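P43 (Trichuris muris, PDB 6QIX) is the major secreted protein of the whipworm, tethers to matrix and inhibits the function of interleukin-13. Local coordinates at residues D214-H219 with F260-G265; V218-D223 with D319-M324. All blocks are in the same frame, centred on the assembly; numbering follows the deposited sequence. Where two conformers were deposited one is given.

Contact 1. Residues D214-H219 with F260-G265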
loop_
_atom_site.group_PDB
_atom_site.type_symbol
_atom_site.label_atom_id
_atom_site.label_comp_id
_atom_site.label_asym_id
_atom_site.label_seq_id
_atom_site.Cartn_x
_atom_site.Cartn_y
_atom_site.Cartn_z
ATOM N N ASP A 214 3.638 -20.964 4.131
ATOM C CA ASP A 214 3.171 -21.859 5.183
ATOM C C ASP A 214 1.960 -21.276 5.909
ATOM O O ASP A 214 0.971 -21.975 6.151
ATOM C CB ASP A 214 4.313 -22.149 6.156
ATOM C CG ASP A 214 3.903 -23.096 7.267
ATOM O OD1 ASP A 214 3.596 -24.273 6.980
ATOM O OD2 ASP A 214 3.912 -22.661 8.438
ATOM N N HIS A 215 2.015 -19.997 6.265
ATOM C CA HIS A 215 0.942 -19.401 7.053
ATOM C C HIS A 215 -0.341 -19.281 6.259
ATOM O O HIS A 215 -1.453 -19.432 6.815
ATOM C CB HIS A 215 1.367 -18.019 7.520
ATOM C CG HIS A 215 0.427 -17.417 8.502
ATOM N ND1 HIS A 215 0.230 -17.956 9.750
ATOM C CD2 HIS A 215 -0.381 -16.334 8.429
ATOM C CE1 HIS A 215 -0.638 -17.220 10.415
ATOM N NE2 HIS A 215 -0.987 -16.207 9.657
ATOM N N CYS A 216 -0.206 -19.054 4.955
ATOM C CA CYS A 216 -1.353 -18.801 4.110
ATOM C C CYS A 216 -1.781 -20.042 3.372
ATOM O O CYS A 216 -2.777 -19.998 2.650
ATOM C CB CYS A 216 -1.043 -17.671 3.130
ATOM S SG CYS A 216 -0.714 -16.075 3.926
ATOM N N HIS A 217 -1.052 -21.143 3.543
ATOM C CA HIS A 217 -1.402 -22.423 2.939
ATOM C C HIS A 217 -1.534 -22.316 1.417
ATOM O O HIS A 217 -2.499 -22.818 0.804
ATOM C CB HIS A 217 -2.671 -22.962 3.583
ATOM C CG HIS A 217 -2.552 -23.139 5.059
ATOM N ND1 HIS A 217 -1.863 -24.186 5.623
ATOM C CD2 HIS A 217 -3.005 -22.387 6.087
ATOM C CE1 HIS A 217 -1.901 -24.077 6.937
ATOM N NE2 HIS A 217 -2.609 -23.008 7.244
ATOM N N VAL A 218 -0.496 -21.744 0.800
ATOM C CA VAL A 218 -0.416 -21.592 -0.644
ATOM C C VAL A 218 0.876 -22.209 -1.154
ATOM O O VAL A 218 1.772 -22.547 -0.386
ATOM C CB VAL A 218 -0.493 -20.124 -1.087
ATOM C CG1 VAL A 218 -1.799 -19.540 -0.643
ATOM C CG2 VAL A 218 0.660 -19.327 -0.517
ATOM N N HIS A 219 0.974 -22.294 -2.485
ATOM C CA HIS A 219 2.059 -22.959 -3.202
ATOM C C HIS A 219 2.805 -21.977 -4.104
ATOM O O HIS A 219 2.290 -20.920 -4.477
ATOM C CB HIS A 219 1.525 -24.110 -4.083
ATOM C CG HIS A 219 0.499 -24.967 -3.406
ATOM N ND1 HIS A 219 -0.789 -24.539 -3.153
ATOM C CD2 HIS A 219 0.579 -26.226 -2.910
ATOM C CE1 HIS A 219 -1.458 -25.498 -2.536
ATOM N NE2 HIS A 219 -0.651 -26.532 -2.376
ATOM N N PHE A 260 -7.532 -12.446 -8.296
ATOM C CA PHE A 260 -6.326 -12.914 -7.638
ATOM C C PHE A 260 -6.727 -13.601 -6.338
ATOM O O PHE A 260 -7.563 -13.076 -5.614
ATOM C CB PHE A 260 -5.388 -11.726 -7.324
ATOM C CG PHE A 260 -4.014 -12.134 -6.945
ATOM C CD1 PHE A 260 -3.104 -12.503 -7.917
ATOM C CD2 PHE A 260 -3.627 -12.130 -5.606
ATOM C CE1 PHE A 260 -1.826 -12.855 -7.576
ATOM C CE2 PHE A 260 -2.361 -12.534 -5.245
ATOM C CZ PHE A 260 -1.452 -12.874 -6.235
ATOM N N PRO A 261 -6.107 -14.727 -5.989
ATOM C CA PRO A 261 -6.634 -15.550 -4.887
ATOM C C PRO A 261 -6.229 -15.172 -3.466
ATOM O O PRO A 261 -6.882 -15.644 -2.520
ATOM C CB PRO A 261 -6.077 -16.944 -5.204
ATOM C CG PRO A 261 -4.788 -16.630 -5.910
ATOM C CD PRO A 261 -5.078 -15.447 -6.763
ATOM N N LEU A 262 -5.168 -14.392 -3.257
ATOM C CA LEU A 262 -4.651 -14.160 -1.904
ATOM C C LEU A 262 -4.496 -12.675 -1.629
ATOM O O LEU A 262 -3.863 -11.955 -2.408
ATOM C CB LEU A 262 -3.310 -14.833 -1.726
ATOM C CG LEU A 262 -2.730 -14.793 -0.322
ATOM C CD1 LEU A 262 -3.602 -15.609 0.633
ATOM C CD2 LEU A 262 -1.318 -15.317 -0.405
ATOM N N LYS A 263 -5.048 -12.234 -0.516
ATOM C CA LYS A 263 -4.947 -10.872 -0.027
ATOM C C LYS A 263 -4.194 -10.934 1.300
ATOM O O LYS A 263 -4.461 -11.840 2.107
ATOM C CB LYS A 263 -6.350 -10.319 0.179
ATOM C CG LYS A 263 -6.503 -8.859 0.025
ATOM C CD LYS A 263 -7.630 -8.365 0.948
ATOM C CE LYS A 263 -8.999 -8.849 0.466
ATOM N NZ LYS A 263 -9.981 -7.713 0.275
ATOM N N LEU A 264 -3.226 -10.031 1.495
ATOM C CA LEU A 264 -2.403 -10.051 2.707
ATOM C C LEU A 264 -2.503 -8.724 3.448
ATOM O O LEU A 264 -2.439 -7.644 2.824
ATOM C CB LEU A 264 -0.939 -10.272 2.406
ATOM C CG LEU A 264 -0.262 -11.567 2.025
ATOM C CD1 LEU A 264 1.275 -11.387 2.203
ATOM C CD2 LEU A 264 -0.827 -12.709 2.806
ATOM N N GLY A 265 -2.608 -8.809 4.783
ATOM C CA GLY A 265 -2.490 -7.637 5.627
ATOM C C GLY A 265 -1.238 -7.759 6.463
ATOM O O GLY A 265 -0.722 -8.860 6.662
#
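C216 meets the strand through both atoms of its side chain: SG lies 3.5 Å from CD2 of L264, and CB lies 4.1 Å from CD1 of L262. With chi1 at -63°, SG is turned beside its own backbone N and away from the carbonyl, which carries the sulfur to L264 and leaves CB facing L262. L264 does not start out toward the helix; its CD2 branch makes the approach, whereas L262 points its CB at the partner and uses CD1 here. These two approaches are the tight part, and both C216 and L262 are buried.

Packing slackens on the side of V218, which is partly exposed: its CG1 stands 4.3 Å from CD2 of L262, the other methyl of that leucine. Between C216 and V218 the chain leaves helical geometry at H217, where phi is positive (56°). No hydrogen bond crosses between the segments, and the 143 Å² they bury comes from apolar side chains.

The disulfide from C216 to C250 ties the C-terminal part of helix 205-216 to strand 246-252, which pairs antiparallel with strand 262-268. K252 NZ of that neighbouring strand also hydrogen-bonds to O of H217, while M324 of helix 315-325, in one of its two conformers, packs on L262 and L264.

Contact 2. Residues V218-D223 with D319-M324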
loop_
_atom_site.group_PDB
_atom_site.type_symbol
_atom_site.label_atom_id
_atom_site.label_comp_id
_atom_site.label_asym_id
_atom_site.label_seq_id
_atom_site.Cartn_x
_atom_site.Cartn_y
_atom_site.Cartn_z
ATOM N N VAL A 218 -0.496 -21.744 0.800
ATOM C CA VAL A 218 -0.416 -21.592 -0.644
ATOM C C VAL A 218 0.876 -22.209 -1.154
ATOM O O VAL A 218 1.772 -22.547 -0.386
ATOM C CB VAL A 218 -0.493 -20.124 -1.087
ATOM C CG1 VAL A 218 -1.799 -19.540 -0.643
ATOM C CG2 VAL A 218 0.660 -19.327 -0.517
ATOM N N HIS A 219 0.974 -22.294 -2.485
ATOM C CA HIS A 219 2.059 -22.959 -3.202
ATOM C C HIS A 219 2.805 -21.977 -4.104
ATOM O O HIS A 219 2.290 -20.920 -4.477
ATOM C CB HIS A 219 1.525 -24.110 -4.083
ATOM C CG HIS A 219 0.499 -24.967 -3.406
ATOM N ND1 HIS A 219 -0.789 -24.539 -3.153
ATOM C CD2 HIS A 219 0.579 -26.226 -2.910
ATOM C CE1 HIS A 219 -1.458 -25.498 -2.536
ATOM N NE2 HIS A 219 -0.651 -26.532 -2.376
ATOM N N LYS A 220 4.027 -22.342 -4.476
ATOM C CA LYS A 220 4.739 -21.621 -5.531
ATOM C C LYS A 220 4.265 -22.193 -6.861
ATOM O O LYS A 220 4.697 -23.269 -7.272
ATOM C CB LYS A 220 6.250 -21.751 -5.375
ATOM C CG LYS A 220 7.083 -21.239 -6.568
ATOM C CD LYS A 220 6.460 -20.065 -7.325
ATOM C CE LYS A 220 6.174 -18.858 -6.414
ATOM N NZ LYS A 220 5.053 -17.985 -6.901
ATOM N N GLU A 221 3.367 -21.478 -7.525
ATOM C CA GLU A 221 2.893 -21.892 -8.836
ATOM C C GLU A 221 4.074 -21.991 -9.792
ATOM O O GLU A 221 4.909 -21.078 -9.827
ATOM C CB GLU A 221 1.873 -20.888 -9.361
ATOM C CG GLU A 221 0.789 -21.494 -10.229
ATOM C CD GLU A 221 -0.260 -20.472 -10.638
ATOM O OE1 GLU A 221 -1.436 -20.863 -10.833
ATOM O OE2 GLU A 221 0.094 -19.274 -10.759
ATOM N N PRO A 222 4.183 -23.061 -10.583
ATOM C CA PRO A 222 5.373 -23.207 -11.443
ATOM C C PRO A 222 5.605 -22.009 -12.343
ATOM O O PRO A 222 6.756 -21.659 -12.634
ATOM C CB PRO A 222 5.072 -24.477 -12.248
ATOM C CG PRO A 222 3.577 -24.621 -12.196
ATOM C CD PRO A 222 3.174 -24.102 -10.841
ATOM N N ASP A 223 4.537 -21.358 -12.781
ATOM C CA ASP A 223 4.612 -20.126 -13.551
ATOM C C ASP A 223 4.698 -18.876 -12.682
ATOM O O ASP A 223 4.763 -17.770 -13.227
ATOM C CB ASP A 223 3.375 -20.006 -14.449
ATOM C CG ASP A 223 2.081 -20.380 -13.709
ATOM O OD1 ASP A 223 1.058 -19.668 -13.856
ATOM O OD2 ASP A 223 2.101 -21.398 -12.977
ATOM N N ASP A 319 -1.218 -6.864 -10.218
ATOM C CA ASP A 319 -1.622 -6.077 -9.055
ATOM C C ASP A 319 -1.662 -6.939 -7.797
ATOM O O ASP A 319 -1.229 -6.515 -6.701
ATOM C CB ASP A 319 -2.996 -5.449 -9.316
ATOM C CG ASP A 319 -2.949 -4.319 -10.360
ATOM O OD1 ASP A 319 -1.809 -3.836 -10.613
ATOM O OD2 ASP A 319 -4.037 -3.904 -10.882
ATOM N N GLY A 320 -2.157 -8.159 -7.931
ATOM C CA GLY A 320 -2.241 -9.015 -6.758
ATOM C C GLY A 320 -0.881 -9.325 -6.173
ATOM O O GLY A 320 -0.706 -9.270 -4.970
ATOM N N TYR A 321 0.102 -9.673 -7.026
ATOM C CA TYR A 321 1.455 -9.876 -6.542
ATOM C C TYR A 321 2.024 -8.582 -5.985
ATOM O O TYR A 321 2.693 -8.577 -4.933
ATOM C CB TYR A 321 2.354 -10.396 -7.660
ATOM C CG TYR A 321 2.287 -11.878 -7.919
ATOM C CD1 TYR A 321 2.669 -12.808 -6.956
ATOM C CD2 TYR A 321 1.845 -12.361 -9.148
ATOM C CE1 TYR A 321 2.607 -14.163 -7.203
ATOM C CE2 TYR A 321 1.768 -13.726 -9.406
ATOM C CZ TYR A 321 2.164 -14.615 -8.439
ATOM O OH TYR A 321 2.100 -15.974 -8.698
ATOM N N ALA A 322 1.784 -7.464 -6.675
ATOM C CA ALA A 322 2.428 -6.224 -6.265
ATOM C C ALA A 322 1.921 -5.795 -4.886
ATOM O O ALA A 322 2.669 -5.227 -4.103
ATOM C CB ALA A 322 2.181 -5.131 -7.300
ATOM N N LYS A 323 0.623 -5.987 -4.602
ATOM C CA LYS A 323 0.108 -5.609 -3.288
ATOM C C LYS A 323 0.801 -6.377 -2.176
ATOM O O LYS A 323 1.040 -5.815 -1.089
ATOM C CB LYS A 323 -1.419 -5.804 -3.237
ATOM C CG LYS A 323 -2.170 -4.766 -4.075
ATOM C CD LYS A 323 -3.658 -5.071 -4.150
ATOM C CE LYS A 323 -4.339 -4.295 -5.157
ATOM N NZ LYS A 323 -5.822 -4.655 -5.143
ATOM N N MET A 324 1.139 -7.646 -2.414
ATOM C CA MET A 324 1.905 -8.413 -1.435
ATOM C C MET A 324 3.335 -7.872 -1.322
ATOM O O MET A 324 3.854 -7.673 -0.212
ATOM C CB MET A 324 1.905 -9.906 -1.823
ATOM C CG MET A 324 0.521 -10.570 -1.890
ATOM S SD MET A 324 0.561 -12.310 -2.452
ATOM C CE MET A 324 1.223 -13.149 -1.009
#
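Y321 projects from its helix toward the loop and ends between two charged side chains, with K220 NZ 4.0 Å and E221 OE2 4.4 Å from its OH. The two groups lie on opposite sides of the phenol plane and subtend roughly 100° at OH, so the hydroxyl is flanked. Neither distance amounts to a hydrogen bond; OH is hydrogen-bonded to a residue adjoining one of the segments. K220 crosses the tyrosine at a slant: its CG is anti to the backbone N (chi1 170°), then the chain bends at chi2 and chi3, bringing NZ back toward the hydroxyl. K220 NZ hydrogen-bonds to O of Y225, and E221 OE2 hydrogen-bonds to a hexaethylene glycol molecule, probably from the crystallisation liquor.

The backbones stay well apart, with K220 CA 12.2 Å from Y321 CA, and only 79 Å² is buried in all. High B factors in K220 and E221 fit such a loose touch, and their modelled ends deserve caution. The ring of Y321 meets that of F260 edge-to-face, and its side chain touches F304 of helix 292-310. This is a surface contact of loop on helix, in which an aromatic cluster borders a poorly ordered polar loop.

In the fold
From the N terminus the chain runs down helix 205-216; this helix and the loop after it supply the first segments of both contacts, which overlap at V218 and H219. It then passes through strand 246-252 and returns at 260-265, where contact 1 closes a loop of 40 intervening residues. Continuing through helix 292-310, it reaches 319-324, where contact 2 closes one of 95. Both loops open from the same stretch, and the longer one runs on past 260-265. The contacts' centres are 8 Å apart, and they touch directly: F260 CG lies 3.6 Å from G320 CA. Together they join helix 205-216 and its trailing loop, the two-stranded sheet and helix 315-325.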